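Local coordinates for putative exported protein (Bacteroides fragilis NCTC 9343, PDB 3IEE), which is of unknown function but is a largely helical, probably exported or lipid-anchored protein of a gut bacterium, at residues Y134-Q145 / S184-R194. Sequence-based numbering, arbitrary orientation. Where two conformers were deposited one is given.
With EDO (1,2-ethanediol), chain C; EDO (1,2-ethanediol), chain E.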
ATOM      1  N   TYR A 134       6.215 -17.414   3.236  1.00 15.18           N
ATOM      2  CA  TYR A 134       6.910 -16.329   2.555  1.00 19.15           C
ATOM      3  C   TYR A 134       6.209 -16.017   1.230  1.00 19.58           C
ATOM      4  O   TYR A 134       6.008 -14.848   0.895  1.00 18.05           O
ATOM      5  CB  TYR A 134       8.377 -16.622   2.280  1.00 19.89           C
ATOM      6  CG  TYR A 134       9.295 -16.638   3.482  1.00 21.51           C
ATOM      7  CD1 TYR A 134       9.388 -15.539   4.359  1.00 21.68           C
ATOM      8  CD2 TYR A 134      10.129 -17.736   3.691  1.00 29.64           C
ATOM      9  CE1 TYR A 134      10.250 -15.569   5.452  1.00 24.64           C
ATOM     10  CE2 TYR A 134      11.004 -17.784   4.781  1.00 26.28           C
ATOM     11  CZ  TYR A 134      11.063 -16.700   5.645  1.00 26.61           C
ATOM     12  OH  TYR A 134      11.977 -16.793   6.685  1.00 30.89           O
ATOM     13  N   GLN A 135       5.838 -17.056   0.487  0.50 17.12           N
ATOM     14  CA  GLN A 135       5.130 -16.883  -0.786  0.50 17.44           C
ATOM     15  C   GLN A 135       3.723 -16.273  -0.643  0.50 17.42           C
ATOM     16  O   GLN A 135       3.332 -15.443  -1.454  0.50 17.42           O
ATOM     17  CB  GLN A 135       5.042 -18.218  -1.544  0.50 18.51           C
ATOM     18  CG  GLN A 135       4.428 -18.095  -2.953  0.50 18.56           C
ATOM     19  CD  GLN A 135       5.233 -17.154  -3.847  0.50 22.82           C
ATOM     20  OE1 GLN A 135       6.458 -17.215  -3.861  0.50 23.84           O
ATOM     21  NE2 GLN A 135       4.549 -16.264  -4.566  0.50 22.19           N
ATOM     22  N   LEU A 136       2.965 -16.704   0.362  1.00 16.12           N
ATOM     23  CA  LEU A 136       1.641 -16.117   0.649  1.00 16.37           C
ATOM     24  C   LEU A 136       1.762 -14.653   1.019  1.00 13.40           C
ATOM     25  O   LEU A 136       0.917 -13.827   0.594  1.00 16.31           O
ATOM     26  CB  LEU A 136       0.908 -16.895   1.773  1.00 17.04           C
ATOM     27  CG  LEU A 136       0.378 -18.282   1.366  1.00 18.33           C
ATOM     28  CD1 LEU A 136      -0.088 -19.070   2.535  1.00 19.65           C
ATOM     29  CD2 LEU A 136      -0.788 -18.101   0.344  1.00 19.54           C
ATOM     30  N   SER A 137       2.781 -14.286   1.787  1.00 13.84           N
ATOM     31  CA  SER A 137       3.022 -12.885   2.114  1.00 16.70           C
ATOM     32  C   SER A 137       3.219 -12.026   0.860  1.00 15.18           C
ATOM     33  O   SER A 137       2.664 -10.914   0.721  1.00 15.30           O
ATOM     34  CB  SER A 137       4.264 -12.769   2.965  1.00 15.94           C
ATOM     35  OG  SER A 137       4.524 -11.406   3.181  1.00 18.63           O
ATOM     36  N   THR A 138       4.035 -12.518  -0.057  1.00 15.28           N
ATOM     37  CA  THR A 138       4.253 -11.824  -1.321  1.00 15.66           C
ATOM     38  C   THR A 138       2.933 -11.682  -2.139  1.00 15.77           C
ATOM     39  O   THR A 138       2.643 -10.603  -2.660  1.00 16.81           O
ATOM     40  CB  THR A 138       5.402 -12.542  -2.119  1.00 19.33           C
ATOM     41  OG1 THR A 138       6.658 -12.095  -1.569  1.00 23.61           O
ATOM     42  CG2 THR A 138       5.309 -12.224  -3.643  1.00 22.59           C
ATOM     43  N   GLN A 139       2.139 -12.759  -2.177  1.00 14.23           N
ATOM     44  CA  GLN A 139       0.856 -12.787  -2.864  1.00 16.83           C
ATOM     45  C   GLN A 139      -0.092 -11.764  -2.269  1.00 15.03           C
ATOM     46  O   GLN A 139      -0.726 -11.056  -3.035  1.00 13.74           O
ATOM     47  CB  GLN A 139       0.201 -14.147  -2.806  1.00 19.85           C
ATOM     48  CG  GLN A 139       0.898 -15.118  -3.713  1.00 27.22           C
ATOM     49  CD  GLN A 139       0.405 -16.540  -3.523  1.00 32.16           C
ATOM     50  OE1 GLN A 139       1.162 -17.491  -3.718  1.00 45.37           O
ATOM     51  NE2 GLN A 139      -0.861 -16.694  -3.163  1.00 33.74           N
HETATM   52  N   MSE A 140      -0.205 -11.737  -0.930  1.00 13.68           N
HETATM   53  CA  MSE A 140      -1.099 -10.754  -0.219  1.00 13.34           C
HETATM   54  C   MSE A 140      -0.739  -9.358  -0.669  1.00 13.94           C
HETATM   55  O   MSE A 140      -1.601  -8.546  -1.049  1.00 11.32           O
HETATM   56  CB  MSE A 140      -0.995 -10.910   1.316  1.00 14.28           C
HETATM   57  CG  MSE A 140      -1.609 -12.225   1.816  1.00 15.10           C
HETATM   58 SE   MSE A 140      -1.020 -12.546   3.646  0.75 21.75          SE
HETATM   59  CE  MSE A 140      -1.662 -10.947   4.416  1.00 22.14           C
ATOM     60  N   SER A 141       0.549  -9.086  -0.717  1.00 13.23           N
ATOM     61  CA  SER A 141       0.995  -7.744  -1.034  1.00 13.25           C
ATOM     62  C   SER A 141       0.740  -7.419  -2.501  1.00 15.05           C
ATOM     63  O   SER A 141       0.378  -6.314  -2.854  1.00 14.16           O
ATOM     64  CB  SER A 141       2.471  -7.610  -0.718  1.00 16.32           C
ATOM     65  OG  SER A 141       2.603  -7.476   0.685  1.00 18.76           O
ATOM     66  N   GLU A 142       0.843  -8.438  -3.324  1.00 12.51           N
ATOM     67  CA  GLU A 142       0.591  -8.269  -4.761  1.00 16.39           C
ATOM     68  C   GLU A 142      -0.891  -8.000  -5.051  1.00 14.14           C
ATOM     69  O   GLU A 142      -1.244  -7.095  -5.847  1.00 14.07           O
ATOM     70  CB  GLU A 142       1.086  -9.489  -5.541  1.00 18.49           C
ATOM     71  CG  GLU A 142       2.576  -9.452  -5.791  1.00 22.11           C
ATOM     72  CD  GLU A 142       3.113 -10.666  -6.557  1.00 25.23           C
ATOM     73  OE1 GLU A 142       2.361 -11.657  -6.726  1.00 32.05           O
ATOM     74  OE2 GLU A 142       4.314 -10.628  -6.962  1.00 30.35           O
ATOM     75  N   TYR A 143      -1.763  -8.772  -4.422  1.00 12.83           N
ATOM     76  CA  TYR A 143      -3.201  -8.516  -4.577  1.00 14.83           C
ATOM     77  C   TYR A 143      -3.579  -7.089  -4.143  1.00 12.83           C
ATOM     78  O   TYR A 143      -4.350  -6.374  -4.828  1.00 14.21           O
ATOM     79  CB  TYR A 143      -4.009  -9.490  -3.748  1.00 14.16           C
ATOM     80  CG  TYR A 143      -4.095 -10.921  -4.232  1.00 15.70           C
ATOM     81  CD1 TYR A 143      -4.632 -11.210  -5.489  1.00 17.41           C
ATOM     82  CD2 TYR A 143      -3.727 -11.970  -3.394  1.00 17.60           C
ATOM     83  CE1 TYR A 143      -4.782 -12.513  -5.906  1.00 18.62           C
ATOM     84  CE2 TYR A 143      -3.844 -13.265  -3.817  1.00 17.56           C
ATOM     85  CZ  TYR A 143      -4.373 -13.525  -5.062  1.00 19.10           C
ATOM     86  OH  TYR A 143      -4.478 -14.821  -5.488  1.00 23.20           O
ATOM     87  N   LYS A 144      -2.988  -6.639  -3.026  1.00 11.72           N
ATOM     88  CA  LYS A 144      -3.242  -5.303  -2.496  1.00 12.06           C
ATOM     89  C   LYS A 144      -2.802  -4.226  -3.526  1.00 11.65           C
ATOM     90  O   LYS A 144      -3.548  -3.300  -3.871  1.00 13.34           O
ATOM     91  CB  LYS A 144      -2.479  -5.146  -1.200  1.00 13.68           C
ATOM     92  CG  LYS A 144      -2.444  -3.738  -0.624  1.00 12.29           C
ATOM     93  CD  LYS A 144      -1.955  -3.728   0.805  1.00 13.61           C
ATOM     94  CE  LYS A 144      -1.719  -2.318   1.402  1.00 15.81           C
ATOM     95  NZ  LYS A 144      -1.256  -2.363   2.833  1.00 13.60           N
ATOM     96  N   GLN A 145      -1.572  -4.336  -4.013  1.00 11.94           N
ATOM     97  CA  GLN A 145      -1.115  -3.371  -4.977  1.00 13.02           C
ATOM     98  C   GLN A 145      -1.950  -3.442  -6.276  1.00 11.86           C
ATOM     99  O   GLN A 145      -2.235  -2.386  -6.899  1.00 12.55           O
ATOM    100  CB  GLN A 145       0.385  -3.508  -5.300  1.00 12.84           C
ATOM    101  CG  GLN A 145       0.902  -2.378  -6.221  1.00 16.75           C
ATOM    102  CD  GLN A 145       0.697  -0.979  -5.633  1.00 13.96           C
ATOM    103  OE1 GLN A 145       1.100  -0.696  -4.504  1.00 16.45           O
ATOM    104  NE2 GLN A 145       0.032  -0.107  -6.394  1.00 15.46           N
ATOM    105  N   SER A 184       2.817   3.445  -1.982  1.00 14.32           N
ATOM    106  CA  SER A 184       3.130   2.226  -2.734  1.00 12.15           C
ATOM    107  C   SER A 184       4.607   1.835  -2.534  1.00 14.42           C
ATOM    108  O   SER A 184       4.989   0.650  -2.402  1.00 13.18           O
ATOM    109  CB  SER A 184       2.844   2.432  -4.219  1.00 16.10           C
ATOM    110  OG  SER A 184       2.965   1.196  -4.844  1.00 18.97           O
ATOM    111  N   ILE A 185       5.472   2.857  -2.545  1.00 11.05           N
ATOM    112  CA  ILE A 185       6.898   2.619  -2.339  1.00 11.98           C
ATOM    113  C   ILE A 185       7.154   2.100  -0.919  1.00 11.04           C
ATOM    114  O   ILE A 185       7.928   1.124  -0.700  1.00 12.34           O
ATOM    115  CB  ILE A 185       7.722   3.916  -2.588  1.00 12.39           C
ATOM    116  CG1 ILE A 185       7.710   4.260  -4.105  1.00 12.75           C
ATOM    117  CG2 ILE A 185       9.143   3.787  -1.943  1.00 12.80           C
ATOM    118  CD1 ILE A 185       8.140   5.687  -4.492  1.00 14.31           C
ATOM    119  N   LEU A 186       6.503   2.720   0.065  1.00 13.59           N
ATOM    120  CA  LEU A 186       6.592   2.233   1.475  1.00 13.14           C
ATOM    121  C   LEU A 186       6.172   0.755   1.603  1.00 11.17           C
ATOM    122  O   LEU A 186       6.873  -0.062   2.237  1.00 11.24           O
ATOM    123  CB  LEU A 186       5.756   3.099   2.410  1.00 15.84           C
ATOM    124  CG  LEU A 186       6.265   4.539   2.621  1.00 13.91           C
ATOM    125  CD1 LEU A 186       5.228   5.317   3.408  1.00 18.91           C
ATOM    126  CD2 LEU A 186       7.630   4.564   3.270  1.00 14.42           C
ATOM    127  N   ASN A 187       5.047   0.425   1.004  1.00 14.27           N
ATOM    128  CA  ASN A 187       4.514  -0.954   1.051  1.00 14.36           C
ATOM    129  C   ASN A 187       5.442  -1.982   0.401  1.00 14.63           C
ATOM    130  O   ASN A 187       5.541  -3.138   0.871  1.00 16.23           O
ATOM    131  CB  ASN A 187       3.092  -1.052   0.425  1.00 15.72           C
ATOM    132  CG  ASN A 187       2.051  -0.200   1.157  1.00 16.10           C
ATOM    133  OD1 ASN A 187       2.257   0.237   2.286  1.00 18.05           O
ATOM    134  ND2 ASN A 187       0.951   0.070   0.473  1.00 16.21           N
ATOM    135  N   LEU A 188       6.134  -1.599  -0.685  0.50 13.99           N
ATOM    136  CA  LEU A 188       7.175  -2.473  -1.280  0.50 10.94           C
ATOM    137  C   LEU A 188       8.384  -2.573  -0.383  0.50 11.04           C
ATOM    138  O   LEU A 188       8.928  -3.668  -0.164  0.50 12.51           O
ATOM    139  CB  LEU A 188       7.633  -2.000  -2.675  0.50 11.44           C
ATOM    140  CG  LEU A 188       6.686  -2.065  -3.877  0.50  6.05           C
ATOM    141  CD1 LEU A 188       7.138  -1.052  -4.970  0.50 12.99           C
ATOM    142  CD2 LEU A 188       6.534  -3.483  -4.455  0.50  9.89           C
ATOM    143  N   TYR A 189       8.832  -1.424   0.131  1.00 12.75           N
ATOM    144  CA  TYR A 189      10.033  -1.389   0.970  1.00 12.72           C
ATOM    145  C   TYR A 189       9.847  -2.301   2.208  1.00 10.99           C
ATOM    146  O   TYR A 189      10.787  -2.911   2.681  1.00 13.25           O
ATOM    147  CB  TYR A 189      10.449   0.041   1.357  1.00 15.02           C
ATOM    148  CG  TYR A 189      11.716  -0.014   2.169  1.00 14.36           C
ATOM    149  CD1 TYR A 189      12.945  -0.343   1.573  1.00 22.85           C
ATOM    150  CD2 TYR A 189      11.694   0.106   3.549  1.00 17.31           C
ATOM    151  CE1 TYR A 189      14.105  -0.481   2.350  1.00 21.40           C
ATOM    152  CE2 TYR A 189      12.827  -0.058   4.303  1.00 20.65           C
ATOM    153  CZ  TYR A 189      14.029  -0.345   3.719  1.00 18.77           C
ATOM    154  OH  TYR A 189      15.180  -0.515   4.481  1.00 20.58           O
ATOM    155  N   ALA A 190       8.634  -2.342   2.734  1.00 13.52           N
ATOM    156  CA  ALA A 190       8.322  -3.187   3.895  1.00 14.88           C
ATOM    157  C   ALA A 190       8.422  -4.703   3.696  1.00 12.48           C
ATOM    158  O   ALA A 190       8.263  -5.454   4.680  1.00 16.71           O
ATOM    159  CB  ALA A 190       6.913  -2.840   4.435  1.00 14.75           C
ATOM    160  N   ARG A 191       8.643  -5.163   2.471  0.50 13.21           N
ATOM    161  CA  ARG A 191       8.741  -6.611   2.183  0.50 14.48           C
ATOM    162  C   ARG A 191      10.158  -7.095   2.572  0.50 15.27           C
ATOM    163  O   ARG A 191      10.960  -7.457   1.705  0.50 16.06           O
ATOM    164  CB  ARG A 191       8.391  -6.933   0.718  0.50 14.83           C
ATOM    165  CG  ARG A 191       7.065  -6.356   0.186  0.50 16.49           C
ATOM    166  CD  ARG A 191       6.443  -7.177  -0.988  0.50 21.77           C
ATOM    167  NE  ARG A 191       5.617  -6.404  -1.942  0.50 19.81           N
ATOM    168  CZ  ARG A 191       4.906  -6.947  -2.945  0.50 23.87           C
ATOM    169  NH1 ARG A 191       4.896  -8.276  -3.091  0.50 23.77           N
ATOM    170  NH2 ARG A 191       4.153  -6.186  -3.785  0.50 14.87           N
ATOM    171  N   LYS A 192      10.441  -7.074   3.884  1.00 15.54           N
ATOM    172  CA  LYS A 192      11.731  -7.414   4.481  1.00 17.21           C
ATOM    173  C   LYS A 192      12.332  -8.701   3.942  1.00 15.23           C
ATOM    174  O   LYS A 192      13.527  -8.783   3.685  1.00 18.89           O
ATOM    175  CB  LYS A 192      11.530  -7.525   6.001  1.00 17.43           C
ATOM    176  CG  LYS A 192      12.621  -8.095   6.784  1.00 22.21           C
ATOM    177  CD  LYS A 192      12.309  -8.018   8.286  1.00 21.11           C
ATOM    178  CE  LYS A 192      13.402  -8.716   9.074  1.00 27.58           C
ATOM    179  NZ  LYS A 192      13.257  -8.454  10.513  1.00 30.63           N
ATOM    180  N   HIS A 193      11.485  -9.710   3.797  1.00 16.18           N
ATOM    181  CA  HIS A 193      11.935 -11.046   3.438  1.00 16.02           C
ATOM    182  C   HIS A 193      12.020 -11.343   1.954  1.00 16.66           C
ATOM    183  O   HIS A 193      12.612 -12.338   1.583  1.00 18.11           O
ATOM    184  CB  HIS A 193      11.074 -12.067   4.157  1.00 18.43           C
ATOM    185  CG  HIS A 193      11.163 -11.959   5.647  1.00 17.13           C
ATOM    186  ND1 HIS A 193      10.166 -11.385   6.401  1.00 19.75           N
ATOM    187  CD2 HIS A 193      12.123 -12.347   6.521  1.00 22.50           C
ATOM    188  CE1 HIS A 193      10.514 -11.408   7.675  1.00 19.05           C
ATOM    189  NE2 HIS A 193      11.697 -11.981   7.776  1.00 21.75           N
ATOM    190  N   ARG A 194      11.406 -10.528   1.105  0.50 17.47           N
ATOM    191  CA  ARG A 194      11.526 -10.748  -0.326  0.50 17.58           C
ATOM    192  C   ARG A 194      11.468  -9.458  -1.127  0.50 15.88           C
ATOM    193  O   ARG A 194      10.678  -9.272  -2.031  0.50 13.79           O
ATOM    194  CB  ARG A 194      10.521 -11.754  -0.845  0.50 18.78           C
ATOM    195  CG  ARG A 194      10.884 -12.206  -2.274  0.50 19.63           C
ATOM    196  CD  ARG A 194       9.810 -13.054  -2.869  0.50 22.52           C
ATOM    197  NE  ARG A 194       9.654 -14.272  -2.101  0.50 21.51           N
ATOM    198  CZ  ARG A 194       8.774 -15.230  -2.382  0.50 21.45           C
ATOM    199  NH1 ARG A 194       7.928 -15.100  -3.409  0.50 20.81           N
ATOM    200  NH2 ARG A 194       8.729 -16.308  -1.607  0.50 16.17           N
TER
HETATM  201  C1  EDO C 302       4.538  -8.071   4.220  1.00 30.81           C
HETATM  202  O1  EDO C 302       5.806  -7.375   4.152  1.00 25.47           O
HETATM  203  C2  EDO C 302       4.097  -8.514   2.821  1.00 24.15           C
HETATM  204  O2  EDO C 302       2.811  -9.161   2.863  1.00 36.94           O
HETATM  205  C1  EDO E 304      -0.533 -10.869  -8.468  1.00 51.75           C
HETATM  206  O1  EDO E 304      -0.889 -10.696  -9.848  1.00 53.07           O
HETATM  207  C2  EDO E 304      -1.355 -11.960  -7.781  1.00 51.12           C
HETATM  208  O2  EDO E 304      -0.635 -12.482  -6.649  1.00 49.74           O
HETATM  209  O   HOH W   1       8.206  -9.534  -2.962  1.00 21.73           O
HETATM  210  O   HOH W   2      -1.206   0.505   3.109  1.00 24.74           O
HETATM  211  O   HOH W   3       3.574  -1.457  -3.696  1.00 14.71           O
HETATM  212  O   HOH W   4       0.178  -1.430  -1.958  1.00 16.35           O
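Y134 brings CE1 over one face of the H193 imidazole, 3.7 Å from CG of H193, the two rings inclined obliquely; its hydroxyl bonds E54. In one of two conformers of each side chain, the Q135 amide oxygen OE1 takes a nearly straight hydrogen bond of 2.6 Å from NH1 of R194, in the guanidinium plane but 44° above the amide plane, and a weak second one from NH2. R194 gets there by bending at chi3 (-63°), which lays a guanidinium face over T138 OG1 and Y134 O. S141 CB sits 3.4 Å from CZ of R191, again one of two conformers, centred over one guanidinium face, while CG of E142 meets the edge of the same group. E142 OE2 stays 4.6 Å from R191 NH1, beyond a salt bridge. K144 crosses N187 at about a right angle and carries its ammonium on to E43, sharing one water, weakly on the N187 ND2 side; N187 OD1 is held by Q183. Q145, bent at chi2 (58°), accepts a 2.7 Å hydrogen bond at OE1 from OG of S184, and two waters donate to the same oxygen, tying it to S184 O and N187 ND2. The contact joins helix 123-162 to the end of helix 169-189 and the type I beta turn R191-R194 that follows, with helix 43-56 alongside, touching S137, A190 and H193.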